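Local coordinates for putative secreted protein (Pseudomonas aeruginosa, PDB 3NPD) that is of unknown function but is probably a secreted, quorum-sensing-regulated virulence factor of a Pseudomonas-specific family, at residues N29-D34 and A55-S60; G36-G41 and I45-V50; Y91-Y96 and P101-R106. One frame throughout, in Å; residues are numbered along the deposited sequence. Where two conformers were deposited one is given.

Interaction 1 of 3, residues N29-D34 and A55-S60; sequences NEDILD and AERMRS
A water-bridged ion pair on the protein surface joins Asp31, in the turn that leads into strand 32-40 of the mixed beta sheet, to Arg57 on helix 52-60. The direct salt bridge is long, 3.7 Å from Asp31 OD2 to Arg57 NH2; OD2 lies at the edge of the guanidinium, near its plane, while the carboxylate plane is turned 64° from it. Water 1 closes the gap: it donates to Asp31 OD2 at 2.7 Å and accepts from Arg57 NH1 at 2.9 Å, lying in the guanidinium plane. OD2 therefore faces both terminal guanidinium nitrogens, NH2 at long range and NH1 through the water. The arginine chain bends at its third torsion (chi3 -62°), and the two side chains meet at about a right angle. An Asx turn sets the Asp31 backbone: Asn29 OD1 accepts from Asp31 N at 2.9 Å and, weakly, from Ile32 N. The Asp31 side chain touches His54 and Arg51, and its backbone hydrogen-bonds to that of Arg51, so the turn is tied to the start of the helix as well as to its middle. Farther round the helix, Arg59 forms a salt bridge with Glu56, while its NH2 bonds to Pro101 O on strand 101-107. Buried Met58, a selenomethionine, packs on Val50 and Val102 of two sheet strands. Near the end of the segment, Ser60 OG folds back to Arg57 O and bonds to it at 2.7 Å.

Interaction 2 of 3, residues G36-G41 and I45-V50; sequences GYTVEG and INHLSV
Gly36 O is gripped by two donors of strand 43-50, the backbone N of His47 at 2.9 Å and the side-chain ND2 of Asn46 at 3.0 Å. The first approaches nearly head-on, with a C=O...N angle of 171°; the second comes from above the carbonyl plane, though the oxygen lies in the plane of the asparagine amide. This is the antiparallel beta hairpin of strands 32-40 and 43-50, in which Tyr37 and Asn46 form a non-hydrogen-bonded pair and Thr38 and Ile45 a hydrogen-bonded one, with Ile45 N to Thr38 O at 2.8 Å. On the Tyr37 face the amide of Asn46 stacks over the ring, the planes only 11° apart and CG 3.5 Å from Tyr37 CZ. With CG anti to the backbone N (chi1 -171°), the asparagine brings its amide flat above the phenol, and water 2 links its OD1 to Tyr37 OH. ND2 has a second acceptor in Asp34 OD1, which fixes the rotation of the amide. On the other face, Thr38 OG1 and His47 NE2 share a 2.7 Å hydrogen bond at the edge of the imidazole, in its plane, in which either atom could be the donor, while Ile45 CG2 lies over one face of that ring. Farther along, Ile45 CD1 touches Glu40 CG at 3.6 Å. The Tyr37 ring also packs on helix 4-21 through Ala17 and Ser20. Both the amide nitrogen and the oxygen of buried Asn46 thus have partners, while one face of the amide serves as a stacking surface.

Interaction 3 of 3, residues Y91-Y96 and P101-R106; sequences YSFTEY and PVATER
Strands 88-95 and 101-107 run antiparallel as a hairpin, their local axes 167° apart, and a classic beta bulge sets Val102 and Ala103 together against Phe93. Phe93 O takes both backbone N-H groups of the bulge, from Val102 N at 2.9 Å and weakly from Ala103 N at 3.3 Å, while Phe93 N bonds to Ala103 O. Beyond it the ladder is regular, Tyr91 N giving a nearly straight bond to Glu105 O at 2.8 Å (172° at the hydrogen). The extra residue turns the Val102 side chain in toward the partner strand, where CB lies 4.0 Å from Phe93 CB. Its CG2, anti to the carbonyl carbon, lies against the Thr94-Glu95 peptide of the partner strand, 3.5 Å from Glu95 N. Phe93 points to the same sheet face as Ala103: its CD1 is 4.3 Å from Ala103 CB, and Ala103 O sits at the ring edge, in its plane. On the reverse face, water 3 bonds to Ser92 OG and, at 2.7 Å, to Thr104 OG1, and donates to Phe93 O. That carbonyl thus collects two backbone donors and a water. Strand 101-107 is an edge strand of the sheet within the chain, and strand 43-50 lines the far side of 88-95. Helix 62-74 covers Tyr91 and Phe93 through Leu69 and binds Glu105 through Arg66, while helix 52-60 lies over the bulge, with Ala55 and Arg59 on Val102 and Met58 on Phe93.

The three contacts share one mixed sheet. Interaction 2 is nested in the chain loop closed by interaction 1, both using strand 32-40, and Leu33 N bonds to Ser49 O at 3.0 Å. Interaction 3 follows in series; strand 43-50 pairs in parallel with 88-95 through Leu48 N to Ser92 O, 2.9 Å. Helix 52-60 ties interaction 1 to interaction 3, with Met58 CE 3.7 Å from Phe93 CG; the centres of these two contacts are about 9 Å apart. A bound 3-cyclohexyl-1-propylsulfonic acid, probably from the crystallisation liquor, comes within about 3 Å of the Tyr91 side chain, and one lies about 4 Å from that of Tyr37, which may mark a pocket there.

Interaction 1 of 3, residues N29-D34 and A55-S60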
loop_
_atom_site.group_PDB
_atom_site.type_symbol
_atom_site.label_atom_id
_atom_site.label_comp_id
_atom_site.label_asym_id
_atom_site.label_seq_id
_atom_site.Cartn_x
_atom_site.Cartn_y
_atom_site.Cartn_z
ATOM N N ASN A 29 -1.984 14.525 -4.343
ATOM C CA ASN A 29 -1.461 15.789 -4.863
ATOM C C ASN A 29 -1.697 15.835 -6.387
ATOM O O ASN A 29 -2.391 14.977 -6.927
ATOM C CB ASN A 29 -0.002 15.937 -4.418
ATOM C CG ASN A 29 0.905 14.839 -4.926
ATOM O OD1 ASN A 29 0.742 14.341 -6.025
ATOM N ND2 ASN A 29 1.910 14.507 -4.144
ATOM N N GLU A 30 -1.116 16.812 -7.072
ATOM C CA GLU A 30 -1.231 16.976 -8.508
ATOM C C GLU A 30 -0.758 15.755 -9.330
ATOM O O GLU A 30 -1.205 15.588 -10.463
ATOM C CB GLU A 30 -0.403 18.206 -8.972
ATOM C CG GLU A 30 -0.931 19.579 -8.502
ATOM C CD GLU A 30 -2.258 20.021 -9.125
ATOM O OE1 GLU A 30 -2.737 19.370 -10.086
ATOM O OE2 GLU A 30 -2.819 21.050 -8.646
ATOM N N ASP A 31 0.163 14.980 -8.768
ATOM C CA ASP A 31 0.778 13.837 -9.467
ATOM C C ASP A 31 0.273 12.467 -9.051
ATOM O O ASP A 31 0.405 11.542 -9.843
ATOM C CB ASP A 31 2.278 13.847 -9.286
ATOM C CG ASP A 31 2.942 15.058 -9.909
ATOM O OD1 ASP A 31 2.598 15.414 -11.057
ATOM O OD2 ASP A 31 3.847 15.571 -9.232
ATOM N N ILE A 32 -0.309 12.338 -7.859
ATOM C CA ILE A 32 -0.639 11.026 -7.313
ATOM C C ILE A 32 -2.127 10.918 -7.003
ATOM O O ILE A 32 -2.659 11.734 -6.249
ATOM C CB ILE A 32 0.190 10.727 -6.055
ATOM C CG1 ILE A 32 1.692 10.671 -6.362
ATOM C CG2 ILE A 32 -0.197 9.396 -5.440
ATOM C CD1 ILE A 32 2.540 10.759 -5.139
ATOM N N LEU A 33 -2.768 9.868 -7.536
ATOM C CA LEU A 33 -4.145 9.486 -7.188
ATOM C C LEU A 33 -4.106 8.288 -6.256
ATOM O O LEU A 33 -3.474 7.268 -6.558
ATOM C CB LEU A 33 -5.029 9.108 -8.396
ATOM C CG LEU A 33 -5.613 10.082 -9.375
ATOM C CD1 LEU A 33 -6.427 9.287 -10.384
ATOM C CD2 LEU A 33 -6.489 11.112 -8.635
ATOM N N ASP A 34 -4.770 8.434 -5.128
ATOM C CA ASP A 34 -5.046 7.305 -4.248
ATOM C C ASP A 34 -6.240 6.534 -4.871
ATOM O O ASP A 34 -7.385 7.021 -4.887
ATOM C CB ASP A 34 -5.357 7.814 -2.842
ATOM C CG ASP A 34 -5.598 6.693 -1.832
ATOM O OD1 ASP A 34 -5.687 5.485 -2.183
ATOM O OD2 ASP A 34 -5.738 7.063 -0.649
ATOM N N ALA A 55 6.787 9.851 -11.536
ATOM C CA ALA A 55 7.163 8.436 -11.620
ATOM C C ALA A 55 8.688 8.301 -11.836
ATOM O O ALA A 55 9.330 7.409 -11.269
ATOM C CB ALA A 55 6.400 7.730 -12.774
ATOM N N GLU A 56 9.237 9.174 -12.680
ATOM C CA GLU A 56 10.689 9.195 -12.923
ATOM C C GLU A 56 11.474 9.565 -11.685
ATOM O O GLU A 56 12.502 8.948 -11.398
ATOM C CB GLU A 56 11.052 10.081 -14.097
ATOM C CG GLU A 56 10.658 9.468 -15.440
ATOM C CD GLU A 56 11.531 8.257 -15.832
ATOM O OE1 GLU A 56 11.253 7.107 -15.419
ATOM O OE2 GLU A 56 12.489 8.461 -16.612
ATOM N N ARG A 57 11.003 10.563 -10.936
ATOM C CA ARG A 57 11.639 10.937 -9.672
ATOM C C ARG A 57 11.617 9.778 -8.701
ATOM O O ARG A 57 12.624 9.516 -8.017
ATOM C CB ARG A 57 10.954 12.148 -9.028
ATOM C CG ARG A 57 11.060 13.424 -9.837
ATOM C CD ARG A 57 10.868 14.694 -8.978
ATOM N NE ARG A 57 9.571 14.892 -8.290
ATOM C CZ ARG A 57 8.402 15.268 -8.843
ATOM N NH1 ARG A 57 8.238 15.402 -10.153
ATOM N NH2 ARG A 57 7.340 15.465 -8.054
HETATM N N MSE A 58 10.484 9.066 -8.637
HETATM C CA MSE A 58 10.388 7.859 -7.806
HETATM C C MSE A 58 11.372 6.769 -8.195
HETATM O O MSE A 58 12.073 6.243 -7.348
HETATM C CB MSE A 58 8.972 7.300 -7.754
HETATM C CG MSE A 58 8.071 8.229 -7.036
HETATM SE SE MSE A 58 6.241 7.625 -6.966
HETATM C CE MSE A 58 6.494 6.233 -5.636
ATOM N N ARG A 59 11.475 6.508 -9.476
ATOM C CA ARG A 59 12.377 5.479 -9.981
ATOM C C ARG A 59 13.844 5.803 -9.777
ATOM O O ARG A 59 14.662 4.888 -9.729
ATOM C CB ARG A 59 12.133 5.249 -11.466
ATOM C CG ARG A 59 10.807 4.549 -11.752
ATOM C CD ARG A 59 10.697 4.343 -13.246
ATOM N NE ARG A 59 9.428 3.765 -13.648
ATOM C CZ ARG A 59 8.480 4.336 -14.396
ATOM N NH1 ARG A 59 8.607 5.559 -14.885
ATOM N NH2 ARG A 59 7.370 3.641 -14.671
ATOM N N SER A 60 14.178 7.102 -9.757
ATOM C CA SER A 60 15.565 7.567 -9.553
ATOM C C SER A 60 16.062 7.368 -8.135
ATOM O O SER A 60 17.281 7.397 -7.891
ATOM C CB SER A 60 15.722 9.057 -9.942
ATOM O OG SER A 60 15.145 9.904 -8.991
HETATM O O HOH W 1 5.629 16.220 -11.203
#

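Interaction 2 of 3, residues G36-G41 and I45-V50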
loop_
_atom_site.group_PDB
_atom_site.type_symbol
_atom_site.label_atom_id
_atom_site.label_comp_id
_atom_site.label_asym_id
_atom_site.label_seq_id
_atom_site.Cartn_x
_atom_site.Cartn_y
_atom_site.Cartn_z
ATOM N N GLY A 36 -7.384 3.570 -3.782
ATOM C CA GLY A 36 -8.033 2.714 -2.787
ATOM C C GLY A 36 -7.246 1.448 -2.552
ATOM O O GLY A 36 -6.048 1.378 -2.847
ATOM N N TYR A 37 -7.935 0.461 -1.988
ATOM C CA TYR A 37 -7.318 -0.724 -1.431
ATOM C C TYR A 37 -7.963 -2.012 -1.857
ATOM O O TYR A 37 -9.177 -2.061 -2.082
ATOM C CB TYR A 37 -7.430 -0.665 0.096
ATOM C CG TYR A 37 -6.739 0.528 0.685
ATOM C CD1 TYR A 37 -7.339 1.779 0.662
ATOM C CD2 TYR A 37 -5.492 0.396 1.350
ATOM C CE1 TYR A 37 -6.672 2.917 1.199
ATOM C CE2 TYR A 37 -4.864 1.496 1.945
ATOM C CZ TYR A 37 -5.440 2.754 1.857
ATOM O OH TYR A 37 -4.828 3.863 2.430
ATOM N N THR A 38 -7.138 -3.041 -2.003
ATOM C CA THR A 38 -7.564 -4.427 -2.213
ATOM C C THR A 38 -6.749 -5.322 -1.274
ATOM O O THR A 38 -5.805 -4.854 -0.615
ATOM C CB THR A 38 -7.425 -4.916 -3.669
ATOM O OG1 THR A 38 -6.037 -4.986 -4.018
ATOM C CG2 THR A 38 -8.205 -4.037 -4.684
ATOM N N VAL A 39 -7.118 -6.592 -1.207
ATOM C CA VAL A 39 -6.435 -7.555 -0.365
ATOM C C VAL A 39 -6.067 -8.778 -1.215
ATOM O O VAL A 39 -6.884 -9.274 -2.035
ATOM C CB VAL A 39 -7.332 -7.975 0.828
ATOM C CG1 VAL A 39 -6.666 -9.117 1.619
ATOM C CG2 VAL A 39 -7.597 -6.767 1.749
ATOM N N GLU A 40 -4.828 -9.207 -1.064
ATOM C CA GLU A 40 -4.332 -10.475 -1.677
ATOM C C GLU A 40 -3.641 -11.216 -0.561
ATOM O O GLU A 40 -2.559 -10.856 -0.138
ATOM C CB GLU A 40 -3.393 -10.222 -2.840
ATOM C CG GLU A 40 -4.035 -9.535 -4.015
ATOM C CD GLU A 40 -5.050 -10.364 -4.788
ATOM O OE1 GLU A 40 -5.014 -11.639 -4.753
ATOM O OE2 GLU A 40 -5.883 -9.718 -5.461
ATOM N N GLY A 41 -4.295 -12.263 -0.062
ATOM C CA GLY A 41 -3.735 -13.037 1.037
ATOM C C GLY A 41 -3.603 -12.199 2.303
ATOM O O GLY A 41 -4.585 -11.588 2.757
ATOM N N ILE A 45 -3.263 -3.848 0.143
ATOM C CA ILE A 45 -2.576 -3.170 -0.952
ATOM C C ILE A 45 -3.269 -1.848 -1.204
ATOM O O ILE A 45 -4.471 -1.836 -1.485
ATOM C CB ILE A 45 -2.615 -3.997 -2.253
ATOM C CG1 ILE A 45 -2.025 -5.379 -2.096
ATOM C CG2 ILE A 45 -1.910 -3.211 -3.442
ATOM C CD1 ILE A 45 -2.454 -6.385 -3.145
ATOM N N ASN A 46 -2.526 -0.743 -1.148
ATOM C CA ASN A 46 -3.004 0.566 -1.516
ATOM C C ASN A 46 -2.470 0.747 -2.923
ATOM O O ASN A 46 -1.242 0.698 -3.160
ATOM C CB ASN A 46 -2.428 1.618 -0.532
ATOM C CG ASN A 46 -3.020 3.017 -0.661
ATOM O OD1 ASN A 46 -2.503 3.939 -0.024
ATOM N ND2 ASN A 46 -4.056 3.206 -1.490
ATOM N N HIS A 47 -3.371 0.948 -3.870
ATOM C CA HIS A 47 -3.014 1.192 -5.243
ATOM C C HIS A 47 -3.011 2.695 -5.454
ATOM O O HIS A 47 -3.978 3.361 -5.098
ATOM C CB HIS A 47 -4.078 0.585 -6.157
ATOM C CG HIS A 47 -4.279 -0.902 -5.959
ATOM N ND1 HIS A 47 -3.628 -1.868 -6.698
ATOM C CD2 HIS A 47 -5.087 -1.568 -5.110
ATOM C CE1 HIS A 47 -4.013 -3.066 -6.295
ATOM N NE2 HIS A 47 -4.898 -2.915 -5.331
ATOM N N LEU A 48 -1.946 3.215 -6.079
ATOM C CA LEU A 48 -1.841 4.617 -6.408
ATOM C C LEU A 48 -1.326 4.759 -7.850
ATOM O O LEU A 48 -0.513 3.916 -8.307
ATOM C CB LEU A 48 -0.942 5.345 -5.438
ATOM C CG LEU A 48 -1.376 5.325 -3.949
ATOM C CD1 LEU A 48 -0.542 4.266 -3.187
ATOM C CD2 LEU A 48 -1.294 6.732 -3.328
ATOM N N SER A 49 -1.823 5.773 -8.570
ATOM C CA SER A 49 -1.293 6.103 -9.910
ATOM C C SER A 49 -0.435 7.349 -9.748
ATOM O O SER A 49 -0.719 8.207 -8.895
ATOM C CB SER A 49 -2.367 6.337 -10.976
ATOM O OG SER A 49 -3.187 7.420 -10.686
ATOM N N VAL A 50 0.574 7.452 -10.597
ATOM C CA VAL A 50 1.587 8.520 -10.536
ATOM C C VAL A 50 1.778 9.032 -11.939
ATOM O O VAL A 50 2.017 8.246 -12.853
ATOM C CB VAL A 50 2.961 8.022 -10.035
ATOM C CG1 VAL A 50 3.897 9.224 -9.779
ATOM C CG2 VAL A 50 2.806 7.256 -8.806
HETATM O O HOH W 2 -1.971 3.998 2.917
#

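Interaction 3 of 3, residues Y91-Y96 and P101-R106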
loop_
_atom_site.group_PDB
_atom_site.type_symbol
_atom_site.label_atom_id
_atom_site.label_comp_id
_atom_site.label_asym_id
_atom_site.label_seq_id
_atom_site.Cartn_x
_atom_site.Cartn_y
_atom_site.Cartn_z
ATOM N N TYR A 91 2.326 -1.008 -1.007
ATOM C CA TYR A 91 2.042 0.156 -1.850
ATOM C C TYR A 91 2.382 -0.229 -3.257
ATOM O O TYR A 91 3.531 -0.567 -3.553
ATOM C CB TYR A 91 2.866 1.383 -1.454
ATOM C CG TYR A 91 2.337 1.912 -0.203
ATOM C CD1 TYR A 91 1.261 2.811 -0.229
ATOM C CD2 TYR A 91 2.779 1.434 1.014
ATOM C CE1 TYR A 91 0.660 3.248 0.921
ATOM C CE2 TYR A 91 2.198 1.883 2.194
ATOM C CZ TYR A 91 1.142 2.807 2.140
ATOM O OH TYR A 91 0.548 3.283 3.285
ATOM N N SER A 92 1.391 -0.157 -4.147
ATOM C CA SER A 92 1.568 -0.441 -5.568
ATOM C C SER A 92 1.312 0.825 -6.352
ATOM O O SER A 92 0.168 1.274 -6.492
ATOM C CB SER A 92 0.663 -1.605 -6.008
ATOM O OG SER A 92 0.702 -1.782 -7.411
ATOM N N PHE A 93 2.391 1.401 -6.859
ATOM C CA PHE A 93 2.324 2.611 -7.712
ATOM C C PHE A 93 2.473 2.208 -9.151
ATOM O O PHE A 93 3.396 1.444 -9.514
ATOM C CB PHE A 93 3.460 3.566 -7.385
ATOM C CG PHE A 93 3.404 4.172 -6.018
ATOM C CD1 PHE A 93 3.993 3.517 -4.919
ATOM C CD2 PHE A 93 2.815 5.434 -5.808
ATOM C CE1 PHE A 93 3.953 4.103 -3.647
ATOM C CE2 PHE A 93 2.778 5.998 -4.530
ATOM C CZ PHE A 93 3.335 5.332 -3.468
ATOM N N THR A 94 1.580 2.709 -9.998
ATOM C CA THR A 94 1.626 2.494 -11.445
ATOM C C THR A 94 1.517 3.848 -12.161
ATOM O O THR A 94 1.078 4.822 -11.576
ATOM C CB THR A 94 0.512 1.521 -11.868
ATOM O OG1 THR A 94 -0.757 2.101 -11.574
ATOM C CG2 THR A 94 0.689 0.148 -11.139
ATOM N N GLU A 95 1.902 3.892 -13.422
ATOM C CA GLU A 95 1.813 5.097 -14.232
ATOM C C GLU A 95 0.361 5.483 -14.505
ATOM O O GLU A 95 -0.459 4.631 -14.819
ATOM C CB GLU A 95 2.520 4.874 -15.579
ATOM C CG GLU A 95 4.009 5.107 -15.520
ATOM C CD GLU A 95 4.355 6.554 -15.796
ATOM O OE1 GLU A 95 3.670 7.454 -15.242
ATOM O OE2 GLU A 95 5.323 6.772 -16.556
ATOM N N TYR A 96 0.059 6.764 -14.414
ATOM C CA TYR A 96 -1.294 7.248 -14.682
ATOM C C TYR A 96 -1.761 6.902 -16.099
ATOM O O TYR A 96 -2.846 6.409 -16.248
ATOM C CB TYR A 96 -1.334 8.741 -14.446
ATOM C CG TYR A 96 -2.665 9.356 -14.749
ATOM C CD1 TYR A 96 -3.783 9.014 -14.001
ATOM C CD2 TYR A 96 -2.828 10.272 -15.788
ATOM C CE1 TYR A 96 -5.023 9.563 -14.241
ATOM C CE2 TYR A 96 -4.072 10.872 -16.018
ATOM C CZ TYR A 96 -5.180 10.477 -15.284
ATOM O OH TYR A 96 -6.389 11.033 -15.575
ATOM N N PRO A 101 4.186 -0.560 -13.980
ATOM C CA PRO A 101 4.664 -0.387 -12.599
ATOM C C PRO A 101 5.711 0.698 -12.484
ATOM O O PRO A 101 6.492 0.897 -13.418
ATOM C CB PRO A 101 5.261 -1.765 -12.240
ATOM C CG PRO A 101 4.453 -2.711 -13.051
ATOM C CD PRO A 101 4.346 -1.985 -14.387
ATOM N N VAL A 102 5.644 1.432 -11.383
ATOM C CA VAL A 102 6.568 2.446 -11.010
ATOM C C VAL A 102 7.341 1.947 -9.820
ATOM O O VAL A 102 8.570 1.929 -9.858
ATOM C CB VAL A 102 5.840 3.787 -10.650
ATOM C CG1 VAL A 102 6.819 4.826 -10.120
ATOM C CG2 VAL A 102 5.079 4.319 -11.912
ATOM N N ALA A 103 6.630 1.590 -8.762
ATOM C CA ALA A 103 7.257 1.069 -7.566
ATOM C C ALA A 103 6.296 0.184 -6.812
ATOM O O ALA A 103 5.115 0.422 -6.815
ATOM C CB ALA A 103 7.743 2.188 -6.643
ATOM N N THR A 104 6.822 -0.817 -6.132
ATOM C CA THR A 104 6.022 -1.690 -5.281
ATOM C C THR A 104 6.805 -1.881 -3.979
ATOM O O THR A 104 7.912 -2.427 -3.993
ATOM C CB THR A 104 5.656 -3.030 -5.948
ATOM O OG1 THR A 104 5.170 -2.785 -7.280
ATOM C CG2 THR A 104 4.529 -3.725 -5.156
ATOM N N GLU A 105 6.210 -1.472 -2.873
ATOM C CA GLU A 105 6.940 -1.480 -1.589
ATOM C C GLU A 105 6.072 -2.175 -0.531
ATOM O O GLU A 105 4.931 -1.757 -0.271
ATOM C CB GLU A 105 7.269 -0.040 -1.144
ATOM C CG GLU A 105 8.287 0.652 -2.064
ATOM C CD GLU A 105 9.639 -0.091 -2.221
ATOM O OE1 GLU A 105 10.057 -0.808 -1.292
ATOM O OE2 GLU A 105 10.342 0.105 -3.256
ATOM N N ARG A 106 6.612 -3.260 0.039
ATOM C CA ARG A 106 5.933 -4.042 1.060
ATOM C C ARG A 106 6.605 -3.880 2.408
ATOM O O ARG A 106 7.865 -3.861 2.534
ATOM C CB ARG A 106 5.967 -5.518 0.718
ATOM C CG ARG A 106 5.293 -5.791 -0.595
ATOM C CD ARG A 106 5.266 -7.277 -0.988
ATOM N NE ARG A 106 4.500 -7.385 -2.234
ATOM C CZ ARG A 106 4.952 -7.126 -3.464
ATOM N NH1 ARG A 106 6.189 -6.747 -3.671
ATOM N NH2 ARG A 106 4.127 -7.181 -4.511
HETATM O O HOH W 3 3.320 -1.386 -8.567
#